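Local coordinates for tail spike protein gp49 (Pseudomonas phage LKA1, PDB 4RU4), which cleaves the O-specific polysaccharide of Pseudomonas as a lyase, serving the phage as its tailspike during entry into the host cell, at the interface of chains A and B. Coordinates in Å, arbitrary orientation; residue numbers count along the deposited sequence, not the author numbering. Chains: chain A/B, tail spike protein gp49.

Contact 1: the interface of chains A and B. Residues chain A 319, 346; chain B 172, 184-185, 252, 279-280, 310.
The guanidinium of A:Arg319 is flanked by one atom of each of two tyrosines, both toward its rim: the phenol oxygen OH of B:Tyr252 sits 3.3 Å above one face, and CE2 of A:Tyr346 about 3.5 Å above the opposite face. Its edge meets polar partners in plane. NH1 and NH2 grip the carboxylate of B:Asp280 end-on, one nitrogen to each oxygen, and the salt bridge from NH2 to OD1 of B:Asp280 is 2.7 Å long. The two planes are turned 29° apart; each oxygen is met on its syn side, but tilted out of the carboxylate plane. NE points at the hydroxyl OG of B:Ser185 in a nearly straight bond (168° at H). A water joins NH2 to A:Tyr346 OH and B:His279 NE2. A long, flat cation with several N-H groups suits these in-plane acceptors, and the chain of A:Arg319, extended from CG to NE, carries it across. B:Ser185 also lays its CB on the face of the A:Tyr346 ring, 4.0 Å from the centroid, a double role that suits a small hydroxyl residue. B:Asn310, which also touches the A:Tyr346 hydroxyl, reaches B:Asp280 OD1 from above the carboxylate, opposite A:Arg319; behind the contact, B:Glu172 OE1 accepts from B:Tyr252 OH. The site probably helps to fasten neighbouring spike subunits together.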
ATOM      1  N   ARG A 319       7.097   9.706 -15.501  1.00  4.90           N
ATOM      2  CA  ARG A 319       6.618  10.138 -16.827  1.00 10.95           C
ATOM      3  C   ARG A 319       7.602   9.711 -17.909  1.00  7.18           C
ATOM      4  O   ARG A 319       8.817   9.684 -17.689  1.00  6.63           O
ATOM      5  CB  ARG A 319       6.438  11.673 -16.883  1.00  4.99           C
ATOM      6  CG  ARG A 319       5.296  12.197 -15.998  1.00  5.69           C
ATOM      7  CD  ARG A 319       5.247  13.726 -15.970  1.00  7.28           C
ATOM      8  NE  ARG A 319       4.077  14.269 -15.276  1.00 10.18           N
ATOM      9  CZ  ARG A 319       4.042  14.565 -13.979  1.00  7.67           C
ATOM     10  NH1 ARG A 319       5.119  14.346 -13.219  1.00  7.55           N
ATOM     11  NH2 ARG A 319       2.930  15.068 -13.437  1.00  5.00           N
ATOM     12  N   TYR A 346       2.556   7.654 -15.466  1.00  5.27           N
ATOM     13  CA  TYR A 346       2.037   8.132 -16.746  1.00  6.12           C
ATOM     14  C   TYR A 346       2.773   7.446 -17.897  1.00  7.58           C
ATOM     15  O   TYR A 346       4.002   7.521 -17.975  1.00  9.19           O
ATOM     16  CB  TYR A 346       2.192   9.640 -16.863  1.00  5.46           C
ATOM     17  CG  TYR A 346       1.443  10.438 -15.812  1.00  5.35           C
ATOM     18  CD1 TYR A 346       0.068  10.705 -15.938  1.00  7.07           C
ATOM     19  CD2 TYR A 346       2.122  10.958 -14.708  1.00  5.23           C
ATOM     20  CE1 TYR A 346      -0.627  11.460 -14.964  1.00  5.28           C
ATOM     21  CE2 TYR A 346       1.467  11.717 -13.755  1.00  9.11           C
ATOM     22  CZ  TYR A 346       0.090  11.967 -13.879  1.00 11.77           C
ATOM     23  OH  TYR A 346      -0.522  12.734 -12.905  1.00  7.95           O
TER
ATOM     24  N   GLU B 172       4.319  20.062 -17.943  1.00  9.21           N
ATOM     25  CA  GLU B 172       5.781  20.026 -17.868  1.00  7.42           C
ATOM     26  C   GLU B 172       6.307  19.817 -19.297  1.00  8.76           C
ATOM     27  O   GLU B 172       5.945  18.842 -19.959  1.00 10.07           O
ATOM     28  CB  GLU B 172       6.233  18.912 -16.921  1.00  7.43           C
ATOM     29  CG  GLU B 172       7.736  18.902 -16.637  1.00  7.12           C
ATOM     30  CD  GLU B 172       8.164  17.805 -15.652  1.00 12.98           C
ATOM     31  OE1 GLU B 172       7.356  17.374 -14.767  1.00  9.96           O
ATOM     32  OE2 GLU B 172       9.334  17.377 -15.777  1.00 12.26           O
ATOM     33  N   ARG B 184       5.015  16.365 -21.035  1.00  6.56           N
ATOM     34  CA  ARG B 184       5.438  15.069 -20.530  1.00  6.16           C
ATOM     35  C   ARG B 184       4.327  14.121 -20.023  1.00  9.52           C
ATOM     36  O   ARG B 184       4.564  12.924 -19.908  1.00 10.85           O
ATOM     37  CB  ARG B 184       6.537  15.251 -19.471  1.00  8.71           C
ATOM     38  CG  ARG B 184       7.815  15.850 -20.054  1.00  9.99           C
ATOM     39  CD  ARG B 184       8.881  16.135 -18.995  1.00  8.89           C
ATOM     40  NE  ARG B 184      10.159  16.347 -19.687  1.00 11.77           N
ATOM     41  CZ  ARG B 184      11.251  16.810 -19.091  1.00 11.86           C
ATOM     42  NH1 ARG B 184      11.206  17.104 -17.811  1.00 10.51           N
ATOM     43  NH2 ARG B 184      12.382  16.965 -19.761  1.00 10.27           N
ATOM     44  N   SER B 185       3.139  14.639 -19.715  1.00  9.06           N
ATOM     45  CA  SER B 185       2.010  13.756 -19.401  1.00  5.72           C
ATOM     46  C   SER B 185       0.715  14.292 -20.005  1.00  6.36           C
ATOM     47  O   SER B 185       0.583  15.484 -20.238  1.00  9.31           O
ATOM     48  CB  SER B 185       1.860  13.504 -17.886  1.00  5.45           C
ATOM     49  OG  SER B 185       1.935  14.719 -17.146  1.00  6.79           O
ATOM     50  N   TYR B 252       4.105  23.180  -8.008  1.00  5.90           N
ATOM     51  CA  TYR B 252       4.221  21.950  -8.792  1.00  7.61           C
ATOM     52  C   TYR B 252       5.203  21.069  -8.052  1.00  9.16           C
ATOM     53  O   TYR B 252       6.326  21.513  -7.781  1.00  6.19           O
ATOM     54  CB  TYR B 252       4.790  22.278 -10.165  1.00  6.38           C
ATOM     55  CG  TYR B 252       4.797  21.107 -11.131  1.00  6.89           C
ATOM     56  CD1 TYR B 252       3.606  20.544 -11.568  1.00  7.48           C
ATOM     57  CD2 TYR B 252       6.000  20.572 -11.598  1.00  7.31           C
ATOM     58  CE1 TYR B 252       3.605  19.471 -12.466  1.00  8.60           C
ATOM     59  CE2 TYR B 252       6.016  19.515 -12.497  1.00  8.58           C
ATOM     60  CZ  TYR B 252       4.809  18.967 -12.932  1.00  8.54           C
ATOM     61  OH  TYR B 252       4.822  17.901 -13.819  1.00  7.87           O
ATOM     62  N   HIS B 279      -0.178  20.753  -7.938  1.00  8.00           N
ATOM     63  CA  HIS B 279      -0.175  19.629  -8.875  1.00  6.65           C
ATOM     64  C   HIS B 279       1.115  18.846  -8.617  1.00  8.38           C
ATOM     65  O   HIS B 279       2.171  19.458  -8.483  1.00  7.90           O
ATOM     66  CB  HIS B 279      -0.260  20.198 -10.309  1.00  7.30           C
ATOM     67  CG  HIS B 279      -0.523  19.172 -11.389  1.00  5.83           C
ATOM     68  ND1 HIS B 279      -1.467  19.361 -12.380  1.00  6.22           N
ATOM     69  CD2 HIS B 279       0.070  17.983 -11.660  1.00  8.83           C
ATOM     70  CE1 HIS B 279      -1.462  18.319 -13.197  1.00  5.88           C
ATOM     71  NE2 HIS B 279      -0.535  17.470 -12.787  1.00  6.59           N
ATOM     72  N   ASP B 280       1.022  17.518  -8.500  1.00  5.88           N
ATOM     73  CA  ASP B 280       2.150  16.654  -8.133  1.00  5.40           C
ATOM     74  C   ASP B 280       2.570  16.845  -6.666  1.00  6.18           C
ATOM     75  O   ASP B 280       2.073  17.734  -5.979  1.00  8.44           O
ATOM     76  CB  ASP B 280       3.371  16.813  -9.073  1.00  5.91           C
ATOM     77  CG  ASP B 280       3.401  15.779 -10.195  1.00  9.50           C
ATOM     78  OD1 ASP B 280       2.350  15.560 -10.828  1.00  9.56           O
ATOM     79  OD2 ASP B 280       4.490  15.191 -10.456  1.00  8.00           O
ATOM     80  N   ASN B 310      -2.967  14.902  -8.648  1.00  5.61           N
ATOM     81  CA  ASN B 310      -1.818  14.013  -8.384  1.00  5.32           C
ATOM     82  C   ASN B 310      -1.076  14.438  -7.136  1.00  8.07           C
ATOM     83  O   ASN B 310       0.150  14.384  -7.076  1.00  6.70           O
ATOM     84  CB  ASN B 310      -0.848  13.882  -9.581  1.00  5.32           C
ATOM     85  CG  ASN B 310       0.159  12.721  -9.404  1.00  6.78           C
ATOM     86  OD1 ASN B 310      -0.182  11.662  -8.870  1.00  6.15           O
ATOM     87  ND2 ASN B 310       1.417  12.952  -9.790  1.00  6.43           N
TER
HETATM   88  O   HOH W   1       0.043  15.163 -14.281  1.00  8.81           O

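Contact 2: the interface of chains A and B. Residues chain A 260, 286-287; chain B 230, 232, 252-253, 255.
A:Lys287 lays its aliphatic chain across the carboxylate of B:Asp253, with its CD 3.3 Å from CG of that aspartate. CE and NZ then pass CE2 of the B:Tyr252 ring, the two side chains crossing at about a right angle. The bend at the end of the lysine (chi4 -76°) turns NZ to a water, 2.9 Å away, which passes the link on to B:Ser230 OG; a long flexible chain can thus pack with its methylenes and still hydrate its amine. Beside it, the amide of A:Asn260 offers both an acceptor and a donor. OD1 takes a weak hydrogen bond from B:Arg232 NH2, and ND2 gives weak ones to B:Ser230 OG and B:Asp253 OD2. OD1 is also tied through a second water to B:Lys255 NZ.

Bonds within chain B hold B:Asp253 in place. Its OD2 accepts from B:Arg232 NH2, nearly straight at 174°, and on its anti lone pair from B:Ser230 OG at 2.7 Å. B:Lys255 NZ uses the syn lone pair of OD1, and B:Arg232 NH1 binds the backbone O of B:Asp253. B:Lys255 CD lies over the centre of the B:Arg232 guanidinium. The bonds from B:Arg232, B:Lys255 and B:Ser230 fix the rotation of the carboxylate. In the pectin lyase-like beta-helix, A:Lys287 and A:Asn260 begin strands 287-290 and 260-263, facing the starts of B strands 232-234 and 254-257 and the turns before them.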
ATOM      1  N   ASN A 260      14.987  14.055  -7.954  1.00  5.60           N
ATOM      2  CA  ASN A 260      14.285  14.380  -9.186  1.00  5.34           C
ATOM      3  C   ASN A 260      15.251  14.062 -10.277  1.00  9.75           C
ATOM      4  O   ASN A 260      16.325  14.647 -10.312  1.00  7.46           O
ATOM      5  CB  ASN A 260      13.941  15.873  -9.267  1.00  6.46           C
ATOM      6  CG  ASN A 260      12.690  16.225  -8.474  1.00 14.88           C
ATOM      7  OD1 ASN A 260      12.274  15.470  -7.603  1.00 17.37           O
ATOM      8  ND2 ASN A 260      12.087  17.361  -8.783  1.00 14.81           N
ATOM      9  N   CYS A 286      10.687   9.504  -5.541  1.00  8.02           N
ATOM     10  CA  CYS A 286      11.392  10.206  -6.593  1.00  7.95           C
ATOM     11  C   CYS A 286      10.403  10.672  -7.646  1.00 10.66           C
ATOM     12  O   CYS A 286       9.404   9.996  -7.915  1.00  9.14           O
ATOM     13  CB  CYS A 286      12.431   9.295  -7.261  1.00  7.31           C
ATOM     14  SG  CYS A 286      13.783   8.837  -6.141  1.00  8.30           S
ATOM     15  N   LYS A 287      10.685  11.830  -8.234  1.00  7.51           N
ATOM     16  CA  LYS A 287       9.932  12.304  -9.399  1.00  6.96           C
ATOM     17  C   LYS A 287      10.858  12.107 -10.586  1.00  7.60           C
ATOM     18  O   LYS A 287      11.977  12.627 -10.580  1.00  6.98           O
ATOM     19  CB  LYS A 287       9.575  13.793  -9.222  1.00  4.67           C
ATOM     20  CG  LYS A 287       8.793  14.369 -10.400  1.00  6.70           C
ATOM     21  CD  LYS A 287       8.128  15.719 -10.080  1.00  7.09           C
ATOM     22  CE  LYS A 287       7.511  16.341 -11.353  1.00  7.58           C
ATOM     23  NZ  LYS A 287       8.591  16.923 -12.234  1.00  8.96           N
TER
ATOM     24  N   SER B 230       8.843  22.382  -7.460  1.00  8.45           N
ATOM     25  CA  SER B 230       9.538  21.437  -6.578  1.00  7.38           C
ATOM     26  C   SER B 230      10.123  22.025  -5.283  1.00  9.69           C
ATOM     27  O   SER B 230      11.286  21.734  -4.921  1.00  6.47           O
ATOM     28  CB  SER B 230      10.603  20.658  -7.342  1.00 11.48           C
ATOM     29  OG  SER B 230       9.992  19.932  -8.404  1.00 13.35           O
ATOM     30  N   ARG B 232      10.799  22.077  -1.339  1.00  7.59           N
ATOM     31  CA  ARG B 232      11.061  20.964  -0.432  1.00  9.00           C
ATOM     32  C   ARG B 232      10.978  21.438   1.003  1.00  7.70           C
ATOM     33  O   ARG B 232      11.575  22.465   1.359  1.00  7.47           O
ATOM     34  CB  ARG B 232      12.468  20.417  -0.709  1.00 11.21           C
ATOM     35  CG  ARG B 232      12.612  19.765  -2.095  1.00  9.74           C
ATOM     36  CD  ARG B 232      11.800  18.491  -2.129  1.00 10.55           C
ATOM     37  NE  ARG B 232      11.825  17.773  -3.406  1.00 11.19           N
ATOM     38  CZ  ARG B 232      10.893  17.896  -4.355  1.00 13.25           C
ATOM     39  NH1 ARG B 232       9.890  18.767  -4.196  1.00  5.20           N
ATOM     40  NH2 ARG B 232      10.990  17.176  -5.480  1.00  9.03           N
ATOM     41  N   TYR B 252       4.105  23.180  -8.008  1.00  5.90           N
ATOM     42  CA  TYR B 252       4.221  21.950  -8.792  1.00  7.61           C
ATOM     43  C   TYR B 252       5.203  21.069  -8.052  1.00  9.16           C
ATOM     44  O   TYR B 252       6.326  21.513  -7.781  1.00  6.19           O
ATOM     45  CB  TYR B 252       4.790  22.278 -10.165  1.00  6.38           C
ATOM     46  CG  TYR B 252       4.797  21.107 -11.131  1.00  6.89           C
ATOM     47  CD1 TYR B 252       3.606  20.544 -11.568  1.00  7.48           C
ATOM     48  CD2 TYR B 252       6.000  20.572 -11.598  1.00  7.31           C
ATOM     49  CE1 TYR B 252       3.605  19.471 -12.466  1.00  8.60           C
ATOM     50  CE2 TYR B 252       6.016  19.515 -12.497  1.00  8.58           C
ATOM     51  CZ  TYR B 252       4.809  18.967 -12.932  1.00  8.54           C
ATOM     52  OH  TYR B 252       4.822  17.901 -13.819  1.00  7.87           O
ATOM     53  N   ASP B 253       4.779  19.855  -7.688  1.00  5.54           N
ATOM     54  CA  ASP B 253       5.656  18.886  -7.020  1.00  8.01           C
ATOM     55  C   ASP B 253       6.179  19.406  -5.665  1.00  8.59           C
ATOM     56  O   ASP B 253       7.355  19.221  -5.321  1.00  7.05           O
ATOM     57  CB  ASP B 253       6.825  18.474  -7.945  1.00  7.17           C
ATOM     58  CG  ASP B 253       7.778  17.459  -7.287  1.00  8.58           C
ATOM     59  OD1 ASP B 253       7.272  16.531  -6.639  1.00  9.18           O
ATOM     60  OD2 ASP B 253       9.028  17.607  -7.400  1.00 10.69           O
ATOM     61  N   LYS B 255       6.836  18.963  -1.961  1.00  5.26           N
ATOM     62  CA  LYS B 255       6.902  17.808  -1.066  1.00  9.75           C
ATOM     63  C   LYS B 255       7.235  18.242   0.359  1.00 10.45           C
ATOM     64  O   LYS B 255       8.236  18.931   0.577  1.00  9.80           O
ATOM     65  CB  LYS B 255       7.935  16.795  -1.554  1.00  9.13           C
ATOM     66  CG  LYS B 255       7.513  16.030  -2.823  1.00 13.94           C
ATOM     67  CD  LYS B 255       8.482  14.890  -3.145  1.00 18.49           C
ATOM     68  CE  LYS B 255       7.934  14.029  -4.270  1.00 18.86           C
ATOM     69  NZ  LYS B 255       8.736  14.179  -5.489  1.00 19.44           N
TER
HETATM   70  O   HOH W   2      11.551  13.897  -5.133  1.00  9.54           O
HETATM   71  O   HOH W   3       9.569  19.361 -11.048  1.00 17.96           O

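Contact 3: the interface of chains A and B. Residues chain A 555, 560; chain B 562, 564, 578-580.
Two backbone carbonyls of chain B, those of B:Thr579 and B:Asp580, face chain A just after strand 572-578 and accept hydrogen bonds in their carbonyl planes, each on a lone pair. The phenol OH of A:Tyr555 donates to B:Thr579 O at 2.8 Å, with a C=O...donor angle of 142°. The backbone N of A:Val560 reaches B:Asp580 O over a longer 3.2 Å. Although the carboxylate oxygen OD1 of B:Asp580 is also near that N, the N-H points elsewhere and does not bond to it.

A tyrosine suits its place because its ring can pack while its hydroxyl reaches a main-chain acceptor. Its CG is anti to the carbonyl carbon (chi1 -68°), which sends the ring toward chain B, where it passes B:Phe578 obliquely. CE2 of A:Tyr555 meets the phenylalanine edge in plane, 3.5 Å from CD2 of B:Phe578, while the other side of the tyrosine ring has B:Asp580 O at its edge.

The branched A:Val560 divides its two methyls between apolar neighbours. CG2 packs on B:Phe578 CB at 3.7 Å, the side chains crossing at about a right angle. CG1 lies 3.9 Å from both B:Val562 CG1 and B:Ile564 CG2, sliding past the valine in the opposite direction. A compact beta-branched residue suits this place, its methyls meeting apolar groups while CB and the backbone N face B:Asp580. The site lies in the C-terminal Ig-like domain, where a loop ahead of A strand 562-565 packs on strands 562-565 and 572-578 of chain B.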
ATOM      1  N   TYR A 555     -50.789 -25.313  -8.737  1.00 10.37           N
ATOM      2  CA  TYR A 555     -51.466 -25.920  -9.876  1.00 10.45           C
ATOM      3  C   TYR A 555     -51.934 -24.844 -10.846  1.00 14.53           C
ATOM      4  O   TYR A 555     -52.614 -23.902 -10.457  1.00 14.73           O
ATOM      5  CB  TYR A 555     -52.626 -26.846  -9.451  1.00 13.39           C
ATOM      6  CG  TYR A 555     -52.095 -28.083  -8.728  1.00  9.87           C
ATOM      7  CD1 TYR A 555     -51.498 -29.128  -9.441  1.00  9.04           C
ATOM      8  CD2 TYR A 555     -52.135 -28.170  -7.333  1.00  7.62           C
ATOM      9  CE1 TYR A 555     -50.958 -30.253  -8.762  1.00  8.15           C
ATOM     10  CE2 TYR A 555     -51.609 -29.275  -6.650  1.00  8.00           C
ATOM     11  CZ  TYR A 555     -51.036 -30.306  -7.360  1.00  8.42           C
ATOM     12  OH  TYR A 555     -50.505 -31.368  -6.657  1.00 11.39           O
ATOM     13  N   VAL A 560     -48.798 -28.899 -12.182  1.00  8.15           N
ATOM     14  CA  VAL A 560     -47.815 -27.924 -11.729  1.00  9.33           C
ATOM     15  C   VAL A 560     -46.936 -27.488 -12.898  1.00 10.91           C
ATOM     16  O   VAL A 560     -46.683 -26.285 -13.104  1.00 11.12           O
ATOM     17  CB  VAL A 560     -46.922 -28.473 -10.612  1.00 11.86           C
ATOM     18  CG1 VAL A 560     -45.882 -27.400 -10.251  1.00  7.93           C
ATOM     19  CG2 VAL A 560     -47.758 -28.836  -9.387  1.00 10.01           C
TER
ATOM     20  N   VAL B 562     -42.942 -32.205  -7.478  1.00  9.16           N
ATOM     21  CA  VAL B 562     -42.311 -31.084  -8.153  1.00  9.76           C
ATOM     22  C   VAL B 562     -42.055 -29.985  -7.136  1.00  7.58           C
ATOM     23  O   VAL B 562     -42.986 -29.454  -6.527  1.00  9.81           O
ATOM     24  CB  VAL B 562     -43.233 -30.556  -9.305  1.00 13.85           C
ATOM     25  CG1 VAL B 562     -42.578 -29.395 -10.050  1.00  9.55           C
ATOM     26  CG2 VAL B 562     -43.578 -31.696 -10.277  1.00 11.54           C
ATOM     27  N   ILE B 564     -41.215 -26.377  -5.884  1.00  8.82           N
ATOM     28  CA  ILE B 564     -41.477 -24.996  -6.299  1.00  7.66           C
ATOM     29  C   ILE B 564     -41.370 -24.084  -5.087  1.00  9.92           C
ATOM     30  O   ILE B 564     -41.067 -24.536  -3.987  1.00  7.97           O
ATOM     31  CB  ILE B 564     -42.889 -24.839  -6.898  1.00  7.40           C
ATOM     32  CG1 ILE B 564     -43.948 -25.169  -5.833  1.00  7.55           C
ATOM     33  CG2 ILE B 564     -43.058 -25.754  -8.148  1.00  7.85           C
ATOM     34  CD1 ILE B 564     -45.429 -24.911  -6.282  1.00 11.25           C
ATOM     35  N   PHE B 578     -45.089 -30.735  -4.725  1.00  7.98           N
ATOM     36  CA  PHE B 578     -46.474 -30.950  -5.199  1.00 11.57           C
ATOM     37  C   PHE B 578     -46.448 -32.059  -6.246  1.00  8.93           C
ATOM     38  O   PHE B 578     -45.643 -32.005  -7.173  1.00 10.43           O
ATOM     39  CB  PHE B 578     -47.021 -29.692  -5.902  1.00 10.06           C
ATOM     40  CG  PHE B 578     -47.423 -28.568  -4.981  1.00 11.60           C
ATOM     41  CD1 PHE B 578     -46.471 -27.817  -4.312  1.00 14.18           C
ATOM     42  CD2 PHE B 578     -48.774 -28.235  -4.830  1.00 11.21           C
ATOM     43  CE1 PHE B 578     -46.838 -26.753  -3.483  1.00 13.01           C
ATOM     44  CE2 PHE B 578     -49.154 -27.191  -4.005  1.00 12.34           C
ATOM     45  CZ  PHE B 578     -48.180 -26.446  -3.318  1.00 10.03           C
ATOM     46  N   THR B 579     -47.317 -33.061  -6.140  1.00  9.63           N
ATOM     47  CA  THR B 579     -47.333 -34.082  -7.194  1.00  8.36           C
ATOM     48  C   THR B 579     -47.793 -33.352  -8.458  1.00 10.11           C
ATOM     49  O   THR B 579     -48.618 -32.420  -8.365  1.00  8.37           O
ATOM     50  CB  THR B 579     -48.271 -35.262  -6.865  1.00 13.59           C
ATOM     51  OG1 THR B 579     -49.642 -34.820  -6.847  1.00 11.00           O
ATOM     52  CG2 THR B 579     -47.902 -35.880  -5.504  1.00  8.58           C
ATOM     53  N   ASP B 580     -47.253 -33.704  -9.626  1.00  8.28           N
ATOM     54  CA  ASP B 580     -47.568 -32.865 -10.796  1.00 10.40           C
ATOM     55  C   ASP B 580     -49.072 -32.917 -11.117  1.00 13.43           C
ATOM     56  O   ASP B 580     -49.675 -31.899 -11.483  1.00 12.06           O
ATOM     57  CB  ASP B 580     -46.747 -33.261 -12.026  1.00 10.18           C
ATOM     58  CG  ASP B 580     -46.808 -32.211 -13.138  1.00 12.32           C
ATOM     59  OD1 ASP B 580     -46.773 -30.974 -12.846  1.00 10.28           O
ATOM     60  OD2 ASP B 580     -46.894 -32.623 -14.314  1.00 11.10           O
TER

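Contact 1 and contact 2 are neighbours, the centres of their C-alpha atoms about 10 Å apart, and they share B:Tyr252, whose hydroxyl serves the first and whose ring carbon CE2 touches the second. They can be read as one continuous, largely polar and hydrated patch along the beta-helices. Contact 3 lies about 67 Å from contact 1 and 73 Å from contact 2, by the same centres, in the C-terminal domain, and is more apolar. Chains A and B therefore meet at well-separated levels of the spike. With three copies in the deposited assembly, these contacts probably recur between subunits and stiffen a trimeric tailspike along its length.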